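Local coordinates for protein possible translation initiation inhibitor (Rhodopseudomonas palustris, PDB 3LME) that is of unknown function but belongs to the YjgF-like superfamily of small alpha-beta proteins and assembles here as three subunits, at residues E49-R54 / Q116-E121; N58-A63 / G124-P129. The protein carries 1 engineered substitution. All coordinates share one frame; numbering follows the deposited sequence.

Both contacts join helix 48-64 to the last strand, 120-127, and both are buried, with centres 18 Å apart on opposite sides of the chain's centre. Interaction 1 takes an early part of the helix, the loop that leads into the strand and the strand's first residues; interaction 2 takes the last turns of the helix and the second half of the strand. The chemistry changes along the way. In 49-54 / 116-121 a salt bridge between R51 and D118 lies beside a small apolar patch, whereas 58-63 / 124-129 is wholly apolar and centred on the ring of F126. The buried areas, 230 and 188 Å², show that the mixed contact is the larger.

Interaction 1: residues E49-R54 / Q116-E121; sequences EARIRR and QGDIAE
D118 OD1 accepts two N-H groups, one from each side of the contact. The backbone N of I119 donates to D118 OD1 at 2.7 Å, meeting the oxygen's anti lone pair, the one turned away from OD2. From the helix comes R51 NE, 3.1 Å from D118 OD1; the N-H...O angle of 129° makes this hydrogen bond weak, but it forms part of a salt bridge. The two side chains meet tip to tip with their planes 60° apart, hence not as a flat two-pronged pair. D118 OD2 nevertheless sits at the guanidinium edge, in its plane, 3.6 Å from R51 NE. The same OD2 is bonded to H35 ND1, so the carboxylate is held at both oxygens. R51 sets out with CG anti to its backbone N (chi1 -166°) and bends at the next two torsions; its NH2 makes a further weak hydrogen bond to V45 O.

Under the ion pair the contact turns apolar. R51 CG approaches I119 CG1 at 4.3 Å, and the two residues have the largest areas buried here, 79 and 53 Å². I52 touches with its CG1 branch, 4.2 Å from A120 CB, while its CD1 comes within 4.5 Å of I119 CD1. Helix 83-98 continues this patch through V89 and V93 against I52, and Y86 against I119. The arrangement is that of a helix laid on a mixed sheet in the YjgF-like alpha-beta fold, here where the loop enters strand 120-127.

Interaction 2: residues N58-A63 / G124-P129; sequences NMLAAA and GTFYAP
F126, with 72 Å² buried by the contact, meets M59 and A63 in the helix-on-sheet packing of the YjgF-like fold. The local axes of helix 58-63 and strand 124-127 approach to 9.7 Å at their closest, with a signed crossing angle of -35°; M59 and A63, four residues apart on the helix, present their side chains to the strand. A63 lies over one face of the F126 ring: its CB is 3.8 Å from the ring centroid and 13° off the normal, a centred CH-pi contact. The ring rim is met by the other two side chains. L60 crosses F126 at about a right angle and brings CD2 to 4.0 Å from F126 CE2, near the ring plane. M59 CE also lies close to that plane, 4.2 Å from F126 CZ.

Around this group, I31 of strand 28-35, A73 of strand 73-80 and A68 of the loop between helix 48-64 and strand 73-80 also pack on F126, which places the ring between helix and sheet. M59 reaches the strand with CG anti to its backbone N (chi1 179°), and a bend at chi3 turns its methyl to the ring. Its sulphur faces the strand backbone instead, where M59 SD sits 3.6 Å from G124 CA.

Interaction 1: residues E49-R54 / Q116-E121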
loop_
_atom_site.group_PDB
_atom_site.type_symbol
_atom_site.label_atom_id
_atom_site.label_comp_id
_atom_site.label_asym_id
_atom_site.label_seq_id
_atom_site.Cartn_x
_atom_site.Cartn_y
_atom_site.Cartn_z
ATOM N N GLU A 49 -6.498 -23.260 2.577
ATOM C CA GLU A 49 -7.699 -22.456 2.589
ATOM C C GLU A 49 -8.088 -21.984 4.013
ATOM O O GLU A 49 -8.529 -20.858 4.221
ATOM C CB GLU A 49 -8.792 -23.268 1.927
ATOM C CG GLU A 49 -10.137 -22.634 1.880
ATOM C CD GLU A 49 -11.099 -23.489 1.084
ATOM O OE1 GLU A 49 -10.643 -24.089 0.070
ATOM O OE2 GLU A 49 -12.296 -23.559 1.471
ATOM N N ALA A 50 -7.895 -22.852 4.999
ATOM C CA ALA A 50 -8.106 -22.502 6.384
ATOM C C ALA A 50 -7.203 -21.337 6.712
ATOM O O ALA A 50 -7.620 -20.429 7.412
ATOM C CB ALA A 50 -7.813 -23.688 7.281
ATOM N N ARG A 51 -5.978 -21.339 6.184
ATOM C CA ARG A 51 -4.997 -20.284 6.471
ATOM C C ARG A 51 -5.432 -18.930 5.965
ATOM O O ARG A 51 -5.383 -17.943 6.685
ATOM C CB ARG A 51 -3.675 -20.619 5.828
ATOM C CG ARG A 51 -2.552 -19.785 6.324
ATOM C CD ARG A 51 -1.947 -20.359 7.596
ATOM N NE ARG A 51 -0.499 -20.281 7.491
ATOM C CZ ARG A 51 0.284 -21.301 7.140
ATOM N NH1 ARG A 51 1.600 -21.111 7.047
ATOM N NH2 ARG A 51 -0.237 -22.503 6.914
ATOM N N ILE A 52 -5.862 -18.902 4.713
ATOM C CA ILE A 52 -6.312 -17.699 4.087
ATOM C C ILE A 52 -7.636 -17.200 4.658
ATOM O O ILE A 52 -7.765 -15.980 4.925
ATOM C CB ILE A 52 -6.378 -17.881 2.584
ATOM C CG1 ILE A 52 -4.968 -17.750 2.010
ATOM C CG2 ILE A 52 -7.295 -16.832 1.957
ATOM C CD1 ILE A 52 -4.795 -18.406 0.697
ATOM N N ARG A 53 -8.613 -18.103 4.854
ATOM C CA ARG A 53 -9.883 -17.720 5.518
ATOM C C ARG A 53 -9.575 -17.053 6.872
ATOM O O ARG A 53 -10.122 -15.990 7.199
ATOM C CB ARG A 53 -10.856 -18.910 5.659
ATOM C CG ARG A 53 -12.174 -18.625 6.419
ATOM C CD ARG A 53 -12.906 -17.365 5.873
ATOM N NE ARG A 53 -14.191 -16.988 6.517
ATOM C CZ ARG A 53 -15.395 -17.436 6.143
ATOM N NH1 ARG A 53 -15.491 -18.314 5.161
ATOM N NH2 ARG A 53 -16.502 -17.015 6.756
ATOM N N ARG A 54 -8.642 -17.641 7.609
ATOM C CA ARG A 54 -8.286 -17.126 8.909
ATOM C C ARG A 54 -7.584 -15.779 8.851
ATOM O O ARG A 54 -7.735 -14.958 9.759
ATOM C CB ARG A 54 -7.422 -18.132 9.657
ATOM C CG ARG A 54 -7.195 -17.810 11.129
ATOM C CD ARG A 54 -8.502 -17.883 11.831
ATOM N NE ARG A 54 -8.291 -18.173 13.239
ATOM C CZ ARG A 54 -8.426 -19.371 13.797
ATOM N NH1 ARG A 54 -8.767 -20.425 13.070
ATOM N NH2 ARG A 54 -8.202 -19.501 15.102
ATOM N N GLN A 116 6.912 -14.491 9.497
ATOM C CA GLN A 116 6.893 -15.894 10.023
ATOM C C GLN A 116 7.064 -17.081 9.020
ATOM O O GLN A 116 7.090 -18.258 9.428
ATOM C CB GLN A 116 5.606 -16.086 10.855
ATOM C CG GLN A 116 5.616 -17.142 11.964
ATOM C CD GLN A 116 4.791 -16.693 13.193
ATOM O OE1 GLN A 116 5.237 -15.813 13.952
ATOM N NE2 GLN A 116 3.601 -17.294 13.391
ATOM N N GLY A 117 7.194 -16.783 7.727
ATOM C CA GLY A 117 7.300 -17.834 6.705
ATOM C C GLY A 117 5.923 -18.255 6.215
ATOM O O GLY A 117 5.780 -19.284 5.540
ATOM N N ASP A 118 4.916 -17.440 6.567
ATOM C CA ASP A 118 3.522 -17.626 6.159
ATOM C C ASP A 118 3.359 -17.554 4.632
ATOM O O ASP A 118 4.247 -17.069 3.920
ATOM C CB ASP A 118 2.625 -16.584 6.848
ATOM C CG ASP A 118 1.198 -17.107 7.127
ATOM O OD1 ASP A 118 0.529 -17.653 6.209
ATOM O OD2 ASP A 118 0.741 -16.973 8.288
ATOM N N ILE A 119 2.227 -18.047 4.139
ATOM C CA ILE A 119 1.932 -18.015 2.713
ATOM C C ILE A 119 1.181 -16.776 2.209
ATOM O O ILE A 119 1.067 -16.578 1.015
ATOM C CB ILE A 119 1.166 -19.267 2.273
ATOM C CG1 ILE A 119 -0.296 -19.218 2.743
ATOM C CG2 ILE A 119 1.890 -20.499 2.749
ATOM C CD1 ILE A 119 -1.112 -20.392 2.269
ATOM N N ALA A 120 0.673 -15.947 3.100
ATOM C CA ALA A 120 -0.163 -14.829 2.701
ATOM C C ALA A 120 -0.299 -13.835 3.834
ATOM O O ALA A 120 -0.462 -14.220 4.993
ATOM C CB ALA A 120 -1.536 -15.305 2.251
ATOM N N GLU A 121 -0.231 -12.558 3.491
ATOM C CA GLU A 121 -0.468 -11.503 4.449
ATOM C C GLU A 121 -1.325 -10.461 3.737
ATOM O O GLU A 121 -1.220 -10.318 2.518
ATOM C CB GLU A 121 0.865 -10.923 4.881
ATOM C CG GLU A 121 0.794 -9.919 6.004
ATOM C CD GLU A 121 2.153 -9.682 6.632
ATOM O OE1 GLU A 121 2.296 -8.708 7.393
ATOM O OE2 GLU A 121 3.089 -10.477 6.373
#

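Interaction 2: residues N58-A63 / G124-P129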
loop_
_atom_site.group_PDB
_atom_site.type_symbol
_atom_site.label_atom_id
_atom_site.label_comp_id
_atom_site.label_asym_id
_atom_site.label_seq_id
_atom_site.Cartn_x
_atom_site.Cartn_y
_atom_site.Cartn_z
ATOM N N ASN A 58 -9.167 -12.670 10.745
ATOM C CA ASN A 58 -8.423 -11.815 11.641
ATOM C C ASN A 58 -8.547 -10.345 11.246
ATOM O O ASN A 58 -8.743 -9.489 12.113
ATOM C CB ASN A 58 -6.948 -12.180 11.681
ATOM C CG ASN A 58 -6.663 -13.420 12.475
ATOM O OD1 ASN A 58 -5.642 -14.058 12.283
ATOM N ND2 ASN A 58 -7.543 -13.763 13.374
ATOM N N MET A 59 -8.395 -10.057 9.946
ATOM C CA MET A 59 -8.410 -8.682 9.421
ATOM C C MET A 59 -9.789 -8.106 9.743
ATOM O O MET A 59 -9.878 -6.994 10.310
ATOM C CB MET A 59 -8.096 -8.632 7.897
ATOM C CG MET A 59 -8.116 -7.227 7.237
ATOM S SD MET A 59 -8.204 -7.086 5.418
ATOM C CE MET A 59 -9.710 -7.972 5.009
ATOM N N LEU A 60 -10.849 -8.873 9.425
ATOM C CA LEU A 60 -12.240 -8.387 9.573
ATOM C C LEU A 60 -12.643 -8.123 11.025
ATOM O O LEU A 60 -13.438 -7.235 11.290
ATOM C CB LEU A 60 -13.255 -9.293 8.858
ATOM C CG LEU A 60 -13.187 -9.166 7.327
ATOM C CD1 LEU A 60 -13.882 -10.302 6.634
ATOM C CD2 LEU A 60 -13.677 -7.773 6.777
ATOM N N ALA A 61 -12.062 -8.890 11.945
ATOM C CA ALA A 61 -12.250 -8.693 13.370
ATOM C C ALA A 61 -11.624 -7.376 13.827
ATOM O O ALA A 61 -12.228 -6.599 14.558
ATOM C CB ALA A 61 -11.673 -9.859 14.147
ATOM N N ALA A 62 -10.401 -7.123 13.412
ATOM C CA ALA A 62 -9.795 -5.859 13.745
ATOM C C ALA A 62 -10.712 -4.767 13.194
ATOM O O ALA A 62 -11.022 -3.810 13.904
ATOM C CB ALA A 62 -8.398 -5.766 13.179
ATOM N N ALA A 63 -11.209 -4.936 11.969
ATOM C CA ALA A 63 -12.030 -3.887 11.365
ATOM C C ALA A 63 -13.319 -3.668 12.154
ATOM O O ALA A 63 -13.665 -2.545 12.505
ATOM C CB ALA A 63 -12.325 -4.197 9.955
ATOM N N GLY A 124 -5.679 -4.129 4.847
ATOM C CA GLY A 124 -7.046 -3.731 4.631
ATOM C C GLY A 124 -7.218 -2.324 5.092
ATOM O O GLY A 124 -6.692 -1.956 6.139
ATOM N N THR A 125 -7.948 -1.547 4.293
ATOM C CA THR A 125 -8.314 -0.152 4.580
ATOM C C THR A 125 -9.825 0.013 4.388
ATOM O O THR A 125 -10.379 -0.406 3.380
ATOM C CB THR A 125 -7.543 0.794 3.656
ATOM O OG1 THR A 125 -6.160 0.461 3.735
ATOM C CG2 THR A 125 -7.739 2.252 4.045
ATOM N N PHE A 126 -10.487 0.588 5.383
ATOM C CA PHE A 126 -11.944 0.639 5.400
ATOM C C PHE A 126 -12.438 2.080 5.560
ATOM O O PHE A 126 -11.768 2.925 6.178
ATOM C CB PHE A 126 -12.496 -0.221 6.532
ATOM C CG PHE A 126 -12.145 -1.693 6.433
ATOM C CD1 PHE A 126 -10.854 -2.151 6.714
ATOM C CD2 PHE A 126 -13.111 -2.623 6.118
ATOM C CE1 PHE A 126 -10.545 -3.498 6.633
ATOM C CE2 PHE A 126 -12.812 -3.971 6.040
ATOM C CZ PHE A 126 -11.530 -4.417 6.290
ATOM N N TYR A 127 -13.613 2.352 4.994
ATOM C CA TYR A 127 -14.286 3.636 5.133
ATOM C C TYR A 127 -15.544 3.363 5.873
ATOM O O TYR A 127 -16.422 2.698 5.317
ATOM C CB TYR A 127 -14.688 4.152 3.773
ATOM C CG TYR A 127 -15.405 5.474 3.776
ATOM C CD1 TYR A 127 -14.830 6.602 4.364
ATOM C CD2 TYR A 127 -16.630 5.616 3.133
ATOM C CE1 TYR A 127 -15.470 7.843 4.341
ATOM C CE2 TYR A 127 -17.280 6.837 3.091
ATOM C CZ TYR A 127 -16.697 7.956 3.705
ATOM O OH TYR A 127 -17.347 9.173 3.675
ATOM N N ALA A 128 -15.653 3.877 7.098
ATOM C CA ALA A 128 -16.802 3.592 7.930
ATOM C C ALA A 128 -17.277 4.824 8.698
ATOM O O ALA A 128 -17.078 4.895 9.913
ATOM C CB ALA A 128 -16.445 2.490 8.891
ATOM N N PRO A 129 -17.926 5.795 8.013
ATOM C CA PRO A 129 -18.295 7.065 8.668
ATOM C C PRO A 129 -19.037 6.853 9.980
ATOM O O PRO A 129 -19.796 5.899 10.099
ATOM C CB PRO A 129 -19.240 7.710 7.661
ATOM C CG PRO A 129 -18.828 7.194 6.383
ATOM C CD PRO A 129 -18.396 5.759 6.617
#